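Local coordinates for designed helical repeat protein (Synthetic construct, PDB 5CWM) that has no known natural function, being a computationally designed protein made of repeated helices that pack into an extended array, at residues E148-R159 with E202-E213. Residues are numbered along the deposited sequence; the frame is centred on the assembly and turned at random.
Sequences ERALRVAEEAAR and EAKERAERVREE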
loop_
_atom_site.group_PDB
_atom_site.type_symbol
_atom_site.label_atom_id
_atom_site.label_comp_id
_atom_site.label_asym_id
_atom_site.label_seq_id
_atom_site.Cartn_x
_atom_site.Cartn_y
_atom_site.Cartn_z
ATOM N N GLU A 148 8.394 -7.015 -11.296
ATOM C CA GLU A 148 7.666 -8.262 -11.084
ATOM C C GLU A 148 6.851 -8.182 -9.799
ATOM O O GLU A 148 5.650 -8.472 -9.786
ATOM C CB GLU A 148 8.629 -9.451 -11.024
ATOM C CG GLU A 148 9.487 -9.629 -12.267
ATOM C CD GLU A 148 8.692 -10.104 -13.465
ATOM O OE1 GLU A 148 8.097 -11.199 -13.383
ATOM O OE2 GLU A 148 8.662 -9.385 -14.485
ATOM N N ARG A 149 7.519 -7.778 -8.723
ATOM C CA ARG A 149 6.878 -7.611 -7.425
ATOM C C ARG A 149 5.753 -6.585 -7.503
ATOM O O ARG A 149 4.691 -6.775 -6.913
ATOM C CB ARG A 149 7.903 -7.187 -6.369
ATOM C CG ARG A 149 7.381 -7.243 -4.944
ATOM C CD ARG A 149 7.056 -8.673 -4.538
ATOM N NE ARG A 149 8.243 -9.523 -4.551
ATOM C CZ ARG A 149 8.952 -9.832 -3.469
ATOM N NH1 ARG A 149 8.589 -9.371 -2.281
ATOM N NH2 ARG A 149 10.019 -10.612 -3.576
ATOM N N ALA A 150 6.002 -5.500 -8.230
ATOM C CA ALA A 150 5.005 -4.455 -8.445
ATOM C C ALA A 150 3.720 -5.025 -9.042
ATOM O O ALA A 150 2.658 -4.960 -8.421
ATOM C CB ALA A 150 5.564 -3.361 -9.339
ATOM N N LEU A 151 3.827 -5.566 -10.254
ATOM C CA LEU A 151 2.682 -6.155 -10.947
ATOM C C LEU A 151 1.983 -7.217 -10.099
ATOM O O LEU A 151 0.747 -7.270 -10.036
ATOM C CB LEU A 151 3.127 -6.765 -12.277
ATOM C CG LEU A 151 3.879 -5.841 -13.240
ATOM C CD1 LEU A 151 4.309 -6.596 -14.488
ATOM C CD2 LEU A 151 3.026 -4.639 -13.606
ATOM N N ARG A 152 2.786 -8.055 -9.446
ATOM C CA ARG A 152 2.274 -9.109 -8.576
ATOM C C ARG A 152 1.382 -8.531 -7.479
ATOM O O ARG A 152 0.256 -8.987 -7.276
ATOM C CB ARG A 152 3.436 -9.893 -7.959
ATOM C CG ARG A 152 3.161 -11.369 -7.711
ATOM C CD ARG A 152 2.448 -11.610 -6.391
ATOM N NE ARG A 152 1.021 -11.863 -6.572
ATOM C CZ ARG A 152 0.216 -12.312 -5.614
ATOM N NH1 ARG A 152 0.697 -12.558 -4.404
ATOM N NH2 ARG A 152 -1.070 -12.517 -5.867
ATOM N N VAL A 153 1.892 -7.518 -6.785
ATOM C CA VAL A 153 1.152 -6.850 -5.720
ATOM C C VAL A 153 -0.113 -6.182 -6.257
ATOM O O VAL A 153 -1.167 -6.228 -5.621
ATOM C CB VAL A 153 2.035 -5.805 -5.001
ATOM C CG1 VAL A 153 1.195 -4.885 -4.129
ATOM C CG2 VAL A 153 3.102 -6.501 -4.171
ATOM N N ALA A 154 -0.001 -5.567 -7.431
ATOM C CA ALA A 154 -1.146 -4.957 -8.105
ATOM C C ALA A 154 -2.281 -5.962 -8.303
ATOM O O ALA A 154 -3.383 -5.795 -7.760
ATOM C CB ALA A 154 -0.721 -4.370 -9.443
ATOM N N GLU A 155 -2.008 -6.999 -9.093
ATOM C CA GLU A 155 -3.005 -8.033 -9.359
ATOM C C GLU A 155 -3.508 -8.674 -8.063
ATOM O O GLU A 155 -4.672 -9.074 -7.971
ATOM C CB GLU A 155 -2.433 -9.103 -10.292
ATOM C CG GLU A 155 -3.463 -10.108 -10.783
ATOM C CD GLU A 155 -2.884 -11.117 -11.754
ATOM O OE1 GLU A 155 -1.663 -11.065 -12.012
ATOM O OE2 GLU A 155 -3.652 -11.962 -12.260
ATOM N N GLU A 156 -2.633 -8.760 -7.065
ATOM C CA GLU A 156 -3.016 -9.287 -5.758
ATOM C C GLU A 156 -4.090 -8.414 -5.115
ATOM O O GLU A 156 -5.074 -8.923 -4.581
ATOM C CB GLU A 156 -1.801 -9.388 -4.835
ATOM C CG GLU A 156 -2.129 -9.896 -3.439
ATOM C CD GLU A 156 -0.911 -9.970 -2.539
ATOM O OE1 GLU A 156 0.179 -9.544 -2.974
ATOM O OE2 GLU A 156 -1.045 -10.453 -1.395
ATOM N N ALA A 157 -3.888 -7.101 -5.165
ATOM C CA ALA A 157 -4.861 -6.150 -4.643
ATOM C C ALA A 157 -6.172 -6.281 -5.398
ATOM O O ALA A 157 -7.255 -6.311 -4.798
ATOM C CB ALA A 157 -4.330 -4.730 -4.745
ATOM N N ALA A 158 -6.062 -6.365 -6.721
ATOM C CA ALA A 158 -7.230 -6.553 -7.573
ATOM C C ALA A 158 -8.014 -7.788 -7.151
ATOM O O ALA A 158 -9.243 -7.795 -7.183
ATOM C CB ALA A 158 -6.813 -6.662 -9.031
ATOM N N ARG A 159 -7.293 -8.827 -6.740
ATOM C CA ARG A 159 -7.913 -10.080 -6.328
ATOM C C ARG A 159 -8.548 -9.969 -4.942
ATOM O O ARG A 159 -9.600 -10.556 -4.686
ATOM C CB ARG A 159 -6.881 -11.209 -6.351
ATOM C CG ARG A 159 -7.456 -12.592 -6.098
ATOM C CD ARG A 159 -6.515 -13.667 -6.612
ATOM N NE ARG A 159 -6.310 -13.554 -8.054
ATOM C CZ ARG A 159 -5.453 -14.295 -8.750
ATOM N NH1 ARG A 159 -4.711 -15.208 -8.137
ATOM N NH2 ARG A 159 -5.336 -14.120 -10.059
ATOM N N GLU A 202 3.963 -9.311 -19.210
ATOM C CA GLU A 202 3.078 -9.727 -18.127
ATOM C C GLU A 202 1.927 -8.750 -17.919
ATOM O O GLU A 202 0.801 -9.162 -17.638
ATOM C CB GLU A 202 3.863 -9.879 -16.823
ATOM C CG GLU A 202 4.906 -10.982 -16.844
ATOM C CD GLU A 202 5.602 -11.147 -15.508
ATOM O OE1 GLU A 202 5.447 -10.259 -14.642
ATOM O OE2 GLU A 202 6.300 -12.166 -15.322
ATOM N N ALA A 203 2.223 -7.461 -18.052
ATOM C CA ALA A 203 1.252 -6.403 -17.791
ATOM C C ALA A 203 -0.024 -6.579 -18.606
ATOM O O ALA A 203 -1.126 -6.374 -18.097
ATOM C CB ALA A 203 1.870 -5.042 -18.068
ATOM N N LYS A 204 0.132 -6.964 -19.868
ATOM C CA LYS A 204 -1.006 -7.185 -20.754
ATOM C C LYS A 204 -1.911 -8.298 -20.229
ATOM O O LYS A 204 -3.115 -8.102 -20.056
ATOM C CB LYS A 204 -0.524 -7.522 -22.166
ATOM C CG LYS A 204 0.382 -6.467 -22.781
ATOM C CD LYS A 204 0.834 -6.871 -24.176
ATOM C CE LYS A 204 1.733 -5.812 -24.794
ATOM N NZ LYS A 204 2.168 -6.189 -26.167
ATOM N N GLU A 205 -1.315 -9.458 -19.970
ATOM C CA GLU A 205 -2.049 -10.622 -19.484
ATOM C C GLU A 205 -2.754 -10.335 -18.160
ATOM O O GLU A 205 -3.947 -10.618 -18.004
ATOM C CB GLU A 205 -1.102 -11.814 -19.327
ATOM C CG GLU A 205 -0.295 -12.132 -20.576
ATOM C CD GLU A 205 0.691 -13.264 -20.365
ATOM O OE1 GLU A 205 0.693 -13.856 -19.264
ATOM O OE2 GLU A 205 1.466 -13.563 -21.298
ATOM N N ARG A 206 -2.009 -9.768 -17.214
ATOM C CA ARG A 206 -2.560 -9.413 -15.912
ATOM C C ARG A 206 -3.725 -8.439 -16.066
ATOM O O ARG A 206 -4.752 -8.574 -15.396
ATOM C CB ARG A 206 -1.478 -8.808 -15.012
ATOM C CG ARG A 206 -0.331 -9.755 -14.691
ATOM C CD ARG A 206 0.633 -9.143 -13.685
ATOM N NE ARG A 206 1.767 -10.020 -13.404
ATOM C CZ ARG A 206 1.781 -10.945 -12.449
ATOM N NH1 ARG A 206 0.718 -11.121 -11.677
ATOM N NH2 ARG A 206 2.859 -11.695 -12.266
ATOM N N ALA A 207 -3.564 -7.469 -16.962
ATOM C CA ALA A 207 -4.621 -6.504 -17.245
ATOM C C ALA A 207 -5.862 -7.199 -17.792
ATOM O O ALA A 207 -6.986 -6.831 -17.452
ATOM C CB ALA A 207 -4.133 -5.447 -18.221
ATOM N N GLU A 208 -5.653 -8.202 -18.640
ATOM C CA GLU A 208 -6.762 -8.979 -19.187
ATOM C C GLU A 208 -7.507 -9.717 -18.077
ATOM O O GLU A 208 -8.742 -9.678 -18.010
ATOM C CB GLU A 208 -6.261 -9.972 -20.240
ATOM C CG GLU A 208 -5.679 -9.317 -21.483
ATOM C CD GLU A 208 -5.154 -10.325 -22.487
ATOM O OE1 GLU A 208 -5.341 -11.540 -22.267
ATOM O OE2 GLU A 208 -4.554 -9.900 -23.497
ATOM N N ARG A 209 -6.748 -10.383 -17.208
ATOM C CA ARG A 209 -7.332 -11.100 -16.076
ATOM C C ARG A 209 -8.163 -10.166 -15.199
ATOM O O ARG A 209 -9.317 -10.461 -14.874
ATOM C CB ARG A 209 -6.243 -11.765 -15.229
ATOM C CG ARG A 209 -5.330 -12.717 -15.986
ATOM C CD ARG A 209 -4.502 -13.553 -15.018
ATOM N NE ARG A 209 -3.362 -14.193 -15.668
ATOM C CZ ARG A 209 -2.109 -13.759 -15.571
ATOM N NH1 ARG A 209 -1.833 -12.685 -14.845
ATOM N NH2 ARG A 209 -1.131 -14.401 -16.194
ATOM N N VAL A 210 -7.567 -9.037 -14.825
ATOM C CA VAL A 210 -8.240 -8.057 -13.977
ATOM C C VAL A 210 -9.505 -7.519 -14.647
ATOM O O VAL A 210 -10.536 -7.352 -13.994
ATOM C CB VAL A 210 -7.301 -6.886 -13.620
ATOM C CG1 VAL A 210 -8.057 -5.797 -12.878
ATOM C CG2 VAL A 210 -6.135 -7.383 -12.781
ATOM N N ARG A 211 -9.430 -7.266 -15.951
ATOM C CA ARG A 211 -10.591 -6.788 -16.699
ATOM C C ARG A 211 -11.712 -7.821 -16.699
ATOM O O ARG A 211 -12.886 -7.467 -16.579
ATOM C CB ARG A 211 -10.207 -6.429 -18.136
ATOM C CG ARG A 211 -9.533 -5.073 -18.276
ATOM C CD ARG A 211 -9.531 -4.602 -19.721
ATOM N NE ARG A 211 -8.808 -5.516 -20.601
ATOM C CZ ARG A 211 -7.518 -5.400 -20.902
ATOM N NH1 ARG A 211 -6.804 -4.405 -20.395
ATOM N NH2 ARG A 211 -6.942 -6.276 -21.712
ATOM N N GLU A 212 -11.351 -9.094 -16.834
ATOM C CA GLU A 212 -12.335 -10.169 -16.741
ATOM C C GLU A 212 -12.984 -10.176 -15.358
ATOM O O GLU A 212 -14.212 -10.292 -15.225
ATOM C CB GLU A 212 -11.685 -11.524 -17.033
ATOM C CG GLU A 212 -12.629 -12.712 -16.916
ATOM C CD GLU A 212 -13.669 -12.751 -18.021
ATOM O OE1 GLU A 212 -13.464 -12.090 -19.062
ATOM O OE2 GLU A 212 -14.694 -13.444 -17.850
ATOM N N GLU A 213 -12.148 -10.039 -14.331
ATOM C CA GLU A 213 -12.623 -10.001 -12.951
ATOM C C GLU A 213 -13.629 -8.877 -12.733
ATOM O O GLU A 213 -14.668 -9.082 -12.113
ATOM C CB GLU A 213 -11.453 -9.840 -11.979
ATOM C CG GLU A 213 -11.888 -9.760 -10.525
ATOM C CD GLU A 213 -10.742 -9.458 -9.583
ATOM O OE1 GLU A 213 -9.654 -9.082 -10.066
ATOM O OE2 GLU A 213 -10.932 -9.599 -8.357
#
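The side chains of E148 and E202 cross at about a right angle, their carboxylate planes 57° apart; two acids gathered this closely would probably repel unless a proton or other partner intervenes. One turn on, L151 reaches toward helix 201-226: its CD1 lies 3.8 Å from E202 OE1, and its CB packs against the R206 side chain at CD and NE. The R206 guanidinium turns a face to the L151–R152 backbone and takes E202 OE1 at its edge, a long salt bridge. E155 is the hub. With CG anti to the backbone N (chi1 -172°) and the chain extended, its carboxylate stretches across to the neighbouring helix. OE1 forms a salt bridge with R206 NH1, modelled too close for its geometry to be trusted; OE2 takes R209 NH1 on its syn side at 3.2 Å, the planes almost parallel but offset. R159, from its own helix, adds a salt bridge to OE2. A leucine at E155 would probably leave R206, R209 and R159 without their common carboxylate, R206 and R209 keeping long bridges to E202 and E205. Beyond, A158 CB meets V210 CG2 at 3.9 Å, and A158 O lies 2.7 Å from E213 OE2. Helix 174-198 packs against this contact, I194 touching L151 and V187 touching A158. It also links helices 144-170 and 201-226 in sequence; their segments run nearly parallel (7°), joining apolar packing to a salt-bridge network in an all-helical designed repeat fold.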